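Local atomic coordinates of enolase (alpha proteobacterium BAL199, PDB entry 3UGV), a protein that probably catalyses a magnesium-dependent abstraction of a proton alpha to a carboxylate, as do other members of the enolase superfamily. Residues R31-R36 against I59-E64; P70-L75 against L377-D382; F226-D231 against P253-N258. All blocks are in the same frame, centred on the assembly; numbering follows the deposited sequence.

Contact 1: R31-R36 against I59-E64; sequences RKLTAR and ILIDIE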
ATOM      1  N   ARG F  31       4.477  46.211  22.491  1.00 48.04           N
ATOM      2  CA  ARG F  31       4.693  47.579  22.018  1.00 49.49           C
ATOM      3  C   ARG F  31       5.446  47.641  20.683  1.00 52.75           C
ATOM      4  O   ARG F  31       4.937  48.178  19.698  1.00 55.85           O
ATOM      5  CB  ARG F  31       5.422  48.430  23.061  1.00 51.33           C
ATOM      6  CG  ARG F  31       5.715  49.849  22.565  1.00 57.32           C
ATOM      7  CD  ARG F  31       6.682  50.596  23.468  1.00 62.95           C
ATOM      8  NE  ARG F  31       6.020  51.098  24.665  1.00 76.17           N
ATOM      9  CZ  ARG F  31       6.584  51.132  25.868  1.00 83.76           C
ATOM     10  NH1 ARG F  31       7.826  50.685  26.037  1.00 80.08           N
ATOM     11  NH2 ARG F  31       5.901  51.608  26.903  1.00 86.71           N
ATOM     12  N   LYS F  32       6.663  47.110  20.655  1.00 54.92           N
ATOM     13  CA  LYS F  32       7.442  47.084  19.419  1.00 52.42           C
ATOM     14  C   LYS F  32       8.588  46.064  19.413  1.00 55.59           C
ATOM     15  O   LYS F  32       8.995  45.546  20.459  1.00 57.48           O
ATOM     16  CB  LYS F  32       7.983  48.479  19.093  1.00 53.02           C
ATOM     17  CG  LYS F  32       8.990  49.014  20.085  1.00 62.30           C
ATOM     18  CD  LYS F  32       9.892  50.044  19.413  1.00 77.88           C
ATOM     19  CE  LYS F  32      10.763  50.784  20.421  1.00 83.20           C
ATOM     20  NZ  LYS F  32      11.858  51.535  19.744  1.00 86.68           N
ATOM     21  N   LEU F  33       9.101  45.785  18.219  1.00 48.82           N
ATOM     22  CA  LEU F  33      10.206  44.852  18.052  1.00 45.44           C
ATOM     23  C   LEU F  33      11.330  45.530  17.275  1.00 46.55           C
ATOM     24  O   LEU F  33      11.091  46.180  16.258  1.00 48.08           O
ATOM     25  CB  LEU F  33       9.723  43.587  17.332  1.00 45.98           C
ATOM     26  CG  LEU F  33      10.746  42.605  16.760  1.00 49.00           C
ATOM     27  CD1 LEU F  33      10.138  41.229  16.614  1.00 47.27           C
ATOM     28  CD2 LEU F  33      11.267  43.092  15.425  1.00 58.29           C
ATOM     29  N   THR F  34      12.554  45.398  17.766  1.00 46.45           N
ATOM     30  CA  THR F  34      13.701  45.949  17.056  1.00 51.72           C
ATOM     31  C   THR F  34      14.636  44.841  16.580  1.00 51.02           C
ATOM     32  O   THR F  34      14.983  43.938  17.340  1.00 55.01           O
ATOM     33  CB  THR F  34      14.482  46.944  17.916  1.00 52.91           C
ATOM     34  OG1 THR F  34      13.634  48.046  18.254  1.00 59.90           O
ATOM     35  CG2 THR F  34      15.673  47.462  17.152  1.00 53.13           C
ATOM     36  N   ALA F  35      15.026  44.919  15.312  1.00 47.47           N
ATOM     37  CA  ALA F  35      15.922  43.940  14.714  1.00 45.04           C
ATOM     38  C   ALA F  35      17.198  44.612  14.225  1.00 48.58           C
ATOM     39  O   ALA F  35      17.151  45.564  13.440  1.00 47.79           O
ATOM     40  CB  ALA F  35      15.232  43.213  13.571  1.00 40.51           C
ATOM     41  N   ARG F  36      18.332  44.102  14.699  1.00 43.90           N
ATOM     42  CA  ARG F  36      19.637  44.661  14.380  1.00 42.14           C
ATOM     43  C   ARG F  36      20.530  43.610  13.742  1.00 45.39           C
ATOM     44  O   ARG F  36      20.859  42.609  14.367  1.00 51.26           O
ATOM     45  CB  ARG F  36      20.307  45.193  15.649  1.00 39.34           C
ATOM     46  CG  ARG F  36      19.587  46.376  16.271  1.00 48.64           C
ATOM     47  CD  ARG F  36      20.312  46.873  17.503  1.00 49.97           C
ATOM     48  NE  ARG F  36      20.115  45.994  18.651  1.00 49.37           N
ATOM     49  CZ  ARG F  36      20.931  45.949  19.699  1.00 52.94           C
ATOM     50  NH1 ARG F  36      22.007  46.726  19.736  1.00 55.95           N
ATOM     51  NH2 ARG F  36      20.678  45.125  20.709  1.00 53.90           N
ATOM     52  N   ILE F  59      20.722  38.171  13.300  1.00 31.17           N
ATOM     53  CA  ILE F  59      19.782  39.257  13.552  1.00 32.45           C
ATOM     54  C   ILE F  59      19.387  39.225  15.031  1.00 37.17           C
ATOM     55  O   ILE F  59      18.805  38.248  15.506  1.00 42.46           O
ATOM     56  CB  ILE F  59      18.543  39.157  12.648  1.00 31.21           C
ATOM     57  CG1 ILE F  59      18.951  39.335  11.184  1.00 34.69           C
ATOM     58  CG2 ILE F  59      17.492  40.196  13.052  1.00 24.22           C
ATOM     59  CD1 ILE F  59      17.902  38.883  10.186  1.00 35.40           C
ATOM     60  N   LEU F  60      19.750  40.274  15.760  1.00 40.75           N
ATOM     61  CA  LEU F  60      19.400  40.408  17.175  1.00 40.37           C
ATOM     62  C   LEU F  60      18.020  41.038  17.303  1.00 43.06           C
ATOM     63  O   LEU F  60      17.746  42.076  16.711  1.00 50.42           O
ATOM     64  CB  LEU F  60      20.429  41.277  17.906  1.00 36.73           C
ATOM     65  CG  LEU F  60      21.661  40.602  18.516  1.00 37.58           C
ATOM     66  CD1 LEU F  60      22.440  39.823  17.496  1.00 29.62           C
ATOM     67  CD2 LEU F  60      22.567  41.630  19.175  1.00 38.91           C
ATOM     68  N   ILE F  61      17.160  40.414  18.092  1.00 41.28           N
ATOM     69  CA  ILE F  61      15.773  40.836  18.187  1.00 41.21           C
ATOM     70  C   ILE F  61      15.406  41.210  19.613  1.00 41.48           C
ATOM     71  O   ILE F  61      15.619  40.427  20.537  1.00 43.56           O
ATOM     72  CB  ILE F  61      14.841  39.712  17.705  1.00 42.05           C
ATOM     73  CG1 ILE F  61      15.085  39.451  16.221  1.00 37.34           C
ATOM     74  CG2 ILE F  61      13.372  40.052  17.999  1.00 37.72           C
ATOM     75  CD1 ILE F  61      14.427  38.201  15.716  1.00 38.68           C
ATOM     76  N   ASP F  62      14.856  42.413  19.777  1.00 45.74           N
ATOM     77  CA  ASP F  62      14.438  42.931  21.079  1.00 40.77           C
ATOM     78  C   ASP F  62      12.963  43.337  21.064  1.00 38.98           C
ATOM     79  O   ASP F  62      12.548  44.166  20.261  1.00 44.10           O
ATOM     80  CB  ASP F  62      15.277  44.148  21.460  1.00 47.87           C
ATOM     81  CG  ASP F  62      16.595  43.776  22.107  1.00 52.15           C
ATOM     82  OD1 ASP F  62      16.590  43.467  23.320  1.00 56.97           O
ATOM     83  OD2 ASP F  62      17.633  43.822  21.410  1.00 46.07           O
ATOM     84  N   ILE F  63      12.182  42.746  21.958  1.00 37.35           N
ATOM     85  CA  ILE F  63      10.777  43.073  22.102  1.00 39.76           C
ATOM     86  C   ILE F  63      10.614  44.004  23.291  1.00 46.53           C
ATOM     87  O   ILE F  63      11.239  43.794  24.333  1.00 49.73           O
ATOM     88  CB  ILE F  63       9.939  41.816  22.392  1.00 42.93           C
ATOM     89  CG1 ILE F  63      10.053  40.818  21.252  1.00 47.78           C
ATOM     90  CG2 ILE F  63       8.489  42.179  22.566  1.00 44.02           C
ATOM     91  CD1 ILE F  63       9.471  41.325  19.974  1.00 55.85           C
ATOM     92  N   GLU F  64       9.790  45.037  23.129  1.00 49.58           N
ATOM     93  CA  GLU F  64       9.348  45.862  24.250  1.00 50.18           C
ATOM     94  C   GLU F  64       7.876  45.582  24.513  1.00 49.21           C
ATOM     95  O   GLU F  64       7.093  45.455  23.571  1.00 48.74           O
ATOM     96  CB  GLU F  64       9.516  47.353  23.937  1.00 56.06           C
ATOM     97  CG  GLU F  64      10.950  47.808  23.700  1.00 65.03           C
ATOM     98  CD  GLU F  64      11.111  49.328  23.747  1.00 70.24           C
ATOM     99  OE1 GLU F  64      10.131  50.035  24.083  1.00 70.52           O
ATOM    100  OE2 GLU F  64      12.228  49.814  23.449  1.00 71.75           O
TER
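Leu33 and Ile63 meet as a non-hydrogen-bonded pair, and their side chains cross on the face of the sheet that also carries Ala35, Ile59 and Ile61. The bump is the delta methyl of Ile63: its second torsion (chi2 -65°) folds CD1 back toward the neighbouring strand, where it lies against CB, CG and CD1 of Leu33, as close as 3.4 Å from Ile63 CD1 to Leu33 CD1, tighter than an ordinary carbon contact. The same Leu33 CD1 leans on Ile61 CG2 at 3.7 Å, so one leucine branch fills the hollow between two isoleucines. Farther along, the small Ala35 is the hollow, and Ile59 CG2 comes up to its CB at 3.8 Å. Helices 83-97 and 123-142 cover this apolar face. The strands are the antiparallel arms of the hairpin 30-47/52-65 in the N-terminal capping domain of the mandelate racemase/muconate lactonizing enzyme family. Lys32, Thr34 and Arg36 pair with Glu64, Asp62 and Leu60 through backbone bonds, and a classic beta bulge sets both Arg31 and Lys32 against Glu64. Arg31 N reaches Glu64 O at 2.9 Å, whereas the bond from Lys32 N to the same oxygen is weak. Arg31 NH1 also donates to Glu64 OE1 (3.1 Å) from within the guanidinium plane, the carboxylate standing 82° to it; Lys32 runs alongside Glu64 on its OE2 side, with CE against that oxygen. On the same face, Arg36 NH2 makes a weak, 3.4 Å salt bridge to Asp62 OD2, each having a stronger partner: Glu381 for Arg36, Trp379 for Asp62.

Contact 2: P70-L75 against L377-D382; sequences PGRAYL and LDWDED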
ATOM      1  N   PRO F  70      11.044  42.843  28.821  1.00 45.63           N
ATOM      2  CA  PRO F  70      11.779  42.690  27.561  1.00 47.90           C
ATOM      3  C   PRO F  70      11.666  41.274  26.993  1.00 45.32           C
ATOM      4  O   PRO F  70      11.241  40.352  27.688  1.00 42.73           O
ATOM      5  CB  PRO F  70      13.223  42.940  27.989  1.00 47.57           C
ATOM      6  CG  PRO F  70      13.276  42.343  29.379  1.00 49.74           C
ATOM      7  CD  PRO F  70      11.908  42.620  29.997  1.00 45.11           C
ATOM      8  N   GLY F  71      12.055  41.115  25.734  1.00 46.19           N
ATOM      9  CA  GLY F  71      12.158  39.812  25.110  1.00 40.73           C
ATOM     10  C   GLY F  71      13.336  39.813  24.154  1.00 41.40           C
ATOM     11  O   GLY F  71      13.462  40.698  23.309  1.00 43.55           O
ATOM     12  N   ARG F  72      14.210  38.825  24.288  1.00 39.71           N
ATOM     13  CA  ARG F  72      15.423  38.790  23.490  1.00 36.97           C
ATOM     14  C   ARG F  72      15.673  37.422  22.867  1.00 34.58           C
ATOM     15  O   ARG F  72      15.706  36.415  23.556  1.00 35.21           O
ATOM     16  CB  ARG F  72      16.628  39.204  24.343  1.00 35.93           C
ATOM     17  CG  ARG F  72      16.673  40.690  24.676  1.00 30.90           C
ATOM     18  CD  ARG F  72      17.981  41.104  25.358  1.00 31.04           C
ATOM     19  NE  ARG F  72      17.980  40.784  26.780  1.00 36.92           N
ATOM     20  CZ  ARG F  72      17.318  41.483  27.693  1.00 41.92           C
ATOM     21  NH1 ARG F  72      16.601  42.540  27.327  1.00 42.93           N
ATOM     22  NH2 ARG F  72      17.364  41.123  28.969  1.00 43.40           N
ATOM     23  N   ALA F  73      15.852  37.402  21.553  1.00 31.34           N
ATOM     24  CA  ALA F  73      16.307  36.202  20.864  1.00 27.04           C
ATOM     25  C   ALA F  73      17.066  36.617  19.608  1.00 34.54           C
ATOM     26  O   ALA F  73      17.183  37.810  19.294  1.00 36.53           O
ATOM     27  CB  ALA F  73      15.134  35.319  20.508  1.00 25.26           C
ATOM     28  N   TYR F  74      17.596  35.647  18.882  1.00 30.92           N
ATOM     29  CA  TYR F  74      18.340  35.979  17.677  1.00 38.24           C
ATOM     30  C   TYR F  74      18.073  34.983  16.559  1.00 35.20           C
ATOM     31  O   TYR F  74      17.636  33.863  16.798  1.00 28.43           O
ATOM     32  CB  TYR F  74      19.845  36.089  17.963  1.00 34.26           C
ATOM     33  CG  TYR F  74      20.498  34.799  18.412  1.00 29.87           C
ATOM     34  CD1 TYR F  74      20.961  33.865  17.485  1.00 30.08           C
ATOM     35  CD2 TYR F  74      20.660  34.518  19.755  1.00 30.54           C
ATOM     36  CE1 TYR F  74      21.565  32.688  17.896  1.00 24.65           C
ATOM     37  CE2 TYR F  74      21.256  33.342  20.177  1.00 32.73           C
ATOM     38  CZ  TYR F  74      21.707  32.431  19.251  1.00 26.36           C
ATOM     39  OH  TYR F  74      22.309  31.263  19.685  1.00 34.91           O
ATOM     40  N   LEU F  75      18.328  35.419  15.336  1.00 35.55           N
ATOM     41  CA  LEU F  75      18.202  34.570  14.170  1.00 30.19           C
ATOM     42  C   LEU F  75      19.588  34.358  13.591  1.00 28.82           C
ATOM     43  O   LEU F  75      20.447  35.240  13.687  1.00 34.66           O
ATOM     44  CB  LEU F  75      17.298  35.235  13.128  1.00 29.60           C
ATOM     45  CG  LEU F  75      15.791  35.155  13.353  1.00 28.02           C
ATOM     46  CD1 LEU F  75      15.098  36.173  12.498  1.00 22.14           C
ATOM     47  CD2 LEU F  75      15.300  33.774  13.002  1.00 31.99           C
ATOM     48  N   LEU F 377      19.279  35.634  27.914  1.00 45.23           N
ATOM     49  CA  LEU F 377      20.220  36.274  26.998  1.00 44.80           C
ATOM     50  C   LEU F 377      20.407  37.741  27.354  1.00 43.86           C
ATOM     51  O   LEU F 377      19.435  38.463  27.580  1.00 41.50           O
ATOM     52  CB  LEU F 377      19.747  36.172  25.540  1.00 36.44           C
ATOM     53  CG  LEU F 377      19.618  34.813  24.853  1.00 39.49           C
ATOM     54  CD1 LEU F 377      19.304  35.043  23.399  1.00 42.92           C
ATOM     55  CD2 LEU F 377      20.884  33.992  24.988  1.00 38.68           C
ATOM     56  N   ASP F 378      21.659  38.182  27.391  1.00 45.52           N
ATOM     57  CA  ASP F 378      21.960  39.604  27.524  1.00 45.15           C
ATOM     58  C   ASP F 378      23.059  39.974  26.531  1.00 42.59           C
ATOM     59  O   ASP F 378      24.137  39.361  26.513  1.00 45.03           O
ATOM     60  CB  ASP F 378      22.359  39.942  28.961  1.00 50.88           C
ATOM     61  CG  ASP F 378      21.313  39.499  29.972  1.00 58.02           C
ATOM     62  OD1 ASP F 378      21.543  38.486  30.666  1.00 68.85           O
ATOM     63  OD2 ASP F 378      20.254  40.150  30.062  1.00 56.16           O
ATOM     64  N   TRP F 379      22.776  40.953  25.679  1.00 38.49           N
ATOM     65  CA  TRP F 379      23.690  41.257  24.592  1.00 39.50           C
ATOM     66  C   TRP F 379      24.985  41.878  25.112  1.00 43.86           C
ATOM     67  O   TRP F 379      24.977  42.642  26.076  1.00 49.01           O
ATOM     68  CB  TRP F 379      23.051  42.206  23.578  1.00 37.66           C
ATOM     69  CG  TRP F 379      21.716  41.797  23.022  1.00 38.53           C
ATOM     70  CD1 TRP F 379      20.611  42.586  22.915  1.00 40.58           C
ATOM     71  CD2 TRP F 379      21.353  40.523  22.466  1.00 40.74           C
ATOM     72  NE1 TRP F 379      19.579  41.886  22.342  1.00 41.27           N
ATOM     73  CE2 TRP F 379      20.005  40.618  22.054  1.00 42.32           C
ATOM     74  CE3 TRP F 379      22.028  39.315  22.287  1.00 38.58           C
ATOM     75  CZ2 TRP F 379      19.316  39.548  21.472  1.00 36.18           C
ATOM     76  CZ3 TRP F 379      21.342  38.249  21.703  1.00 44.13           C
ATOM     77  CH2 TRP F 379      19.999  38.376  21.309  1.00 35.29           C
ATOM     78  N   ASP F 380      26.098  41.536  24.472  1.00 42.60           N
ATOM     79  CA  ASP F 380      27.355  42.232  24.703  1.00 49.66           C
ATOM     80  C   ASP F 380      27.427  43.422  23.748  1.00 47.58           C
ATOM     81  O   ASP F 380      27.952  43.312  22.635  1.00 41.64           O
ATOM     82  CB  ASP F 380      28.539  41.291  24.487  1.00 53.59           C
ATOM     83  CG  ASP F 380      29.865  41.931  24.842  1.00 57.77           C
ATOM     84  OD1 ASP F 380      30.057  43.121  24.511  1.00 51.97           O
ATOM     85  OD2 ASP F 380      30.710  41.242  25.454  1.00 63.92           O
ATOM     86  N   GLU F 381      26.887  44.555  24.195  1.00 51.97           N
ATOM     87  CA  GLU F 381      26.691  45.724  23.337  1.00 48.73           C
ATOM     88  C   GLU F 381      27.969  46.318  22.725  1.00 44.68           C
ATOM     89  O   GLU F 381      27.901  46.980  21.692  1.00 46.59           O
ATOM     90  CB  GLU F 381      25.875  46.795  24.065  1.00 45.32           C
ATOM     91  CG  GLU F 381      24.423  46.387  24.326  1.00 43.80           C
ATOM     92  CD  GLU F 381      23.585  46.327  23.053  1.00 55.82           C
ATOM     93  OE1 GLU F 381      24.086  46.732  21.977  1.00 57.34           O
ATOM     94  OE2 GLU F 381      22.420  45.872  23.133  1.00 57.93           O
ATOM     95  N   ASP F 382      29.123  46.073  23.343  1.00 43.84           N
ATOM     96  CA  ASP F 382      30.404  46.457  22.739  1.00 55.56           C
ATOM     97  C   ASP F 382      30.674  45.644  21.471  1.00 56.62           C
ATOM     98  O   ASP F 382      30.850  46.196  20.376  1.00 57.26           O
ATOM     99  CB  ASP F 382      31.558  46.272  23.728  1.00 61.65           C
ATOM    100  CG  ASP F 382      31.539  47.299  24.844  1.00 75.24           C
ATOM    101  OD1 ASP F 382      30.959  48.392  24.639  1.00 75.18           O
ATOM    102  OD2 ASP F 382      32.109  47.013  25.923  1.00 79.36           O
TER
HETATM  103  O   HOH W   1      16.760  36.384  26.514  1.00 42.48           O
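Arg72 NE gives its hydrogen to Leu377 O at 2.9 Å in an almost straight bond (177° at the hydrogen), the oxygen lying in the guanidinium plane. NH2 reaches Asp378 OD2 in a weak salt bridge of 3.2 Å. A bend at chi3 (-80°) turns the guanidinium toward these oxygens while CD stays over one face of the Trp379 indole, a CH-pi contact 3.9 Å from CD to the centroid of the five-membered ring. The far edge of the indole meets the Ala73 carbonyl, with CH2 3.5 Å from Ala73 O, and Leu377 CD1 packs at the edge of the Tyr74 ring. A water links Arg72 O to Leu377 N.

In the next shell, Asp62 accepts from Trp379 NE1, fixing the indole's turn; the Tyr74 hydroxyl is hydrogen-bonded to Glu331, and the Arg72 backbone N to Asp137. The contact thus joins the third strand of the N-terminal sheet to a loop late in the chain, between two family domains. A leucine in place of Arg72 would probably leave Leu377 O without this donor and Asp378 without its counter-charge here. One arginine therefore combines a directional bond, a charge and a greasy shaft, and the positive group probably eases the closeness of Leu377 O and Asp378 OD2, two acceptors that would otherwise repel.

Contact 3: F226-D231 against P253-N258; sequences FNQGLD and PVVYDN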
ATOM      1  N   PHE F 226      26.712  15.730   5.035  1.00 28.34           N
ATOM      2  CA  PHE F 226      27.132  15.971   3.657  1.00 20.28           C
ATOM      3  C   PHE F 226      26.634  17.306   3.149  1.00 20.80           C
ATOM      4  O   PHE F 226      27.008  17.730   2.069  1.00 25.24           O
ATOM      5  CB  PHE F 226      26.602  14.887   2.735  1.00 17.79           C
ATOM      6  CG  PHE F 226      27.373  13.610   2.786  1.00 19.91           C
ATOM      7  CD1 PHE F 226      28.512  13.446   2.021  1.00 21.12           C
ATOM      8  CD2 PHE F 226      26.938  12.553   3.571  1.00 20.74           C
ATOM      9  CE1 PHE F 226      29.223  12.253   2.045  1.00 20.91           C
ATOM     10  CE2 PHE F 226      27.648  11.355   3.608  1.00 25.24           C
ATOM     11  CZ  PHE F 226      28.792  11.212   2.848  1.00 18.14           C
ATOM     12  N   ASN F 227      25.762  17.950   3.915  1.00 16.23           N
ATOM     13  CA  ASN F 227      25.185  19.227   3.514  1.00 21.29           C
ATOM     14  C   ASN F 227      24.575  19.240   2.120  1.00 21.77           C
ATOM     15  O   ASN F 227      24.813  20.167   1.361  1.00 26.47           O
ATOM     16  CB  ASN F 227      26.220  20.350   3.639  1.00 26.63           C
ATOM     17  CG  ASN F 227      26.518  20.695   5.086  1.00 36.04           C
ATOM     18  OD1 ASN F 227      25.676  21.259   5.779  1.00 28.48           O
ATOM     19  ND2 ASN F 227      27.714  20.341   5.553  1.00 40.64           N
ATOM     20  N   GLN F 228      23.789  18.214   1.795  1.00 20.19           N
ATOM     21  CA  GLN F 228      23.054  18.162   0.538  1.00 19.56           C
ATOM     22  C   GLN F 228      23.977  18.159  -0.678  1.00 26.59           C
ATOM     23  O   GLN F 228      23.541  18.490  -1.771  1.00 25.20           O
ATOM     24  CB  GLN F 228      22.130  19.382   0.421  1.00 15.65           C
ATOM     25  CG  GLN F 228      21.122  19.510   1.525  1.00 24.57           C
ATOM     26  CD  GLN F 228      20.218  20.718   1.324  1.00 33.23           C
ATOM     27  OE1 GLN F 228      19.485  20.802   0.338  1.00 29.54           O
ATOM     28  NE2 GLN F 228      20.279  21.669   2.256  1.00 27.80           N
ATOM     29  N   GLY F 229      25.247  17.803  -0.501  1.00 25.78           N
ATOM     30  CA  GLY F 229      26.215  17.958  -1.581  1.00 21.19           C
ATOM     31  C   GLY F 229      26.217  16.904  -2.676  1.00 26.73           C
ATOM     32  O   GLY F 229      26.952  17.025  -3.660  1.00 29.39           O
ATOM     33  N   LEU F 230      25.408  15.860  -2.519  1.00 23.09           N
ATOM     34  CA  LEU F 230      25.472  14.736  -3.448  1.00 15.25           C
ATOM     35  C   LEU F 230      24.199  14.627  -4.250  1.00 17.92           C
ATOM     36  O   LEU F 230      23.137  15.034  -3.791  1.00 21.53           O
ATOM     37  CB  LEU F 230      25.699  13.427  -2.695  1.00 17.23           C
ATOM     38  CG  LEU F 230      26.814  13.423  -1.656  1.00 19.33           C
ATOM     39  CD1 LEU F 230      26.932  12.037  -1.064  1.00 19.29           C
ATOM     40  CD2 LEU F 230      28.133  13.847  -2.292  1.00 15.10           C
ATOM     41  N   ASP F 231      24.309  14.073  -5.452  1.00 21.56           N
ATOM     42  CA  ASP F 231      23.122  13.691  -6.208  1.00 18.05           C
ATOM     43  C   ASP F 231      22.839  12.243  -5.833  1.00 23.16           C
ATOM     44  O   ASP F 231      23.623  11.646  -5.099  1.00 25.71           O
ATOM     45  CB  ASP F 231      23.304  13.911  -7.723  1.00 16.61           C
ATOM     46  CG  ASP F 231      24.289  12.912  -8.385  1.00 50.62           C
ATOM     47  OD1 ASP F 231      24.469  11.766  -7.897  1.00 46.51           O
ATOM     48  OD2 ASP F 231      24.870  13.276  -9.432  1.00 43.74           O
ATOM     49  N   PRO F 253      22.367  13.651   2.765  1.00 17.79           N
ATOM     50  CA  PRO F 253      23.300  13.448   1.652  1.00 15.64           C
ATOM     51  C   PRO F 253      22.861  14.155   0.366  1.00 19.95           C
ATOM     52  O   PRO F 253      23.720  14.516  -0.423  1.00 23.82           O
ATOM     53  CB  PRO F 253      23.299  11.921   1.458  1.00 22.63           C
ATOM     54  CG  PRO F 253      22.120  11.413   2.236  1.00 22.42           C
ATOM     55  CD  PRO F 253      21.859  12.390   3.325  1.00 15.35           C
ATOM     56  N   VAL F 254      21.556  14.338   0.163  1.00 20.62           N
ATOM     57  CA  VAL F 254      21.038  14.910  -1.081  1.00 20.98           C
ATOM     58  C   VAL F 254      20.141  16.095  -0.788  1.00 23.03           C
ATOM     59  O   VAL F 254      19.906  16.419   0.370  1.00 24.36           O
ATOM     60  CB  VAL F 254      20.252  13.875  -1.934  1.00 24.00           C
ATOM     61  CG1 VAL F 254      21.118  12.670  -2.241  1.00 20.68           C
ATOM     62  CG2 VAL F 254      18.960  13.452  -1.238  1.00 20.32           C
ATOM     63  N   VAL F 255      19.661  16.754  -1.837  1.00 24.53           N
ATOM     64  CA  VAL F 255      18.868  17.972  -1.676  1.00 21.65           C
ATOM     65  C   VAL F 255      17.594  17.717  -0.855  1.00 20.87           C
ATOM     66  O   VAL F 255      16.892  16.729  -1.049  1.00 18.24           O
ATOM     67  CB  VAL F 255      18.524  18.622  -3.032  1.00 23.24           C
ATOM     68  CG1 VAL F 255      17.609  17.719  -3.828  1.00 16.34           C
ATOM     69  CG2 VAL F 255      17.874  19.967  -2.804  1.00 34.40           C
ATOM     70  N   TYR F 256      17.298  18.637   0.056  1.00 20.11           N
ATOM     71  CA  TYR F 256      16.427  18.348   1.188  1.00 18.72           C
ATOM     72  C   TYR F 256      14.994  17.963   0.885  1.00 25.35           C
ATOM     73  O   TYR F 256      14.360  17.326   1.723  1.00 29.54           O
ATOM     74  CB  TYR F 256      16.454  19.494   2.211  1.00 22.64           C
ATOM     75  CG  TYR F 256      15.713  20.788   1.826  1.00 21.76           C
ATOM     76  CD1 TYR F 256      14.311  20.864   1.857  1.00 19.49           C
ATOM     77  CD2 TYR F 256      16.422  21.946   1.502  1.00 26.99           C
ATOM     78  CE1 TYR F 256      13.639  22.061   1.550  1.00 20.59           C
ATOM     79  CE2 TYR F 256      15.761  23.148   1.193  1.00 34.74           C
ATOM     80  CZ  TYR F 256      14.379  23.198   1.217  1.00 34.76           C
ATOM     81  OH  TYR F 256      13.750  24.387   0.906  1.00 37.29           O
ATOM     82  N   ASP F 257      14.466  18.349  -0.279  1.00 18.40           N
ATOM     83  CA  ASP F 257      13.073  18.001  -0.595  1.00 21.50           C
ATOM     84  C   ASP F 257      12.921  16.748  -1.465  1.00 20.90           C
ATOM     85  O   ASP F 257      11.824  16.442  -1.932  1.00 27.50           O
ATOM     86  CB  ASP F 257      12.307  19.194  -1.205  1.00 19.61           C
ATOM     87  CG  ASP F 257      12.897  19.661  -2.529  1.00 29.10           C
ATOM     88  OD1 ASP F 257      13.950  19.136  -2.935  1.00 30.94           O
ATOM     89  OD2 ASP F 257      12.308  20.563  -3.159  1.00 43.67           O
ATOM     90  N   ASN F 258      14.018  16.023  -1.673  1.00 21.08           N
ATOM     91  CA  ASN F 258      13.963  14.768  -2.416  1.00 24.59           C
ATOM     92  C   ASN F 258      13.598  13.604  -1.506  1.00 25.80           C
ATOM     93  O   ASN F 258      14.470  12.840  -1.107  1.00 24.24           O
ATOM     94  CB  ASN F 258      15.297  14.478  -3.132  1.00 18.27           C
ATOM     95  CG  ASN F 258      15.233  13.232  -3.975  1.00 21.98           C
ATOM     96  OD1 ASN F 258      14.153  12.688  -4.164  1.00 22.17           O
ATOM     97  ND2 ASN F 258      16.382  12.773  -4.497  1.00 19.11           N
TER
HETATM   98  O   HOH W   2      20.718  16.111  -4.504  1.00 20.53           O
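The backbones of 226-231 and 253-258 are joined by a bond from Leu230 N to Pro253 O at 3.0 Å, just past a type I' turn that runs from Phe226 to Gly229, and the second segment makes a type I turn of its own from Val255 to Asn258. These are neighbouring loops of the beta/alpha barrel of the enolase C-terminal domain, each leading from a parallel strand (221-225 or 249-251) into the following helix. The strands supply magnesium ligands Asp225 and Glu251 immediately before the loops.

Leu230 also packs against Pro253 O, its CB lying 3.2 Å from that oxygen. Phe226 brings its CB to Pro253 CA at 3.8 Å, while Leu230 CD1 rests over one face of the phenyl ring. Gln228 does the polar work: its chain is extended beyond CG (chi2 -178°) and passes along Val254 O, carrying the amide to Tyr256. The two side chains run side by side, the amide at the edge of the phenol ring with the planes 69° apart. The Tyr256 hydroxyl is bonded to Tyr120 N of a second subunit, whose ring also meets that of Tyr256, so the loop lies at a subunit interface. A water bridges Leu230 O and Val255 N. Tyr256 N donates to Gln228 OE1 at 3.1 Å, approaching from above the amide plane, 53° out of it.

Contacts 1 and 2 share the N-terminal sheet, in which strands 52-65 and 71-75 are neighbours, and they touch: Ile63 N lies 2.8 Å from Gly71 O. Contact 1 is partly buried, with one apolar face under helices and one face rich in charged side chains; contact 2, mostly buried, ties that sheet to the loop and helix start of 377-382, from which Trp379 and Glu381 also bind residues of contact 1. Contact 3, across the chain's centre, is partly buried, with the Gln228 side chain about 8 Å from a bound magnesium ion and next to a neighbouring subunit. It relies on two turns, one backbone bond and a glutamine amide, where contact 1 uses strand pairing and contact 2 an arginine; contacts 2 and 3 each add a bridging water.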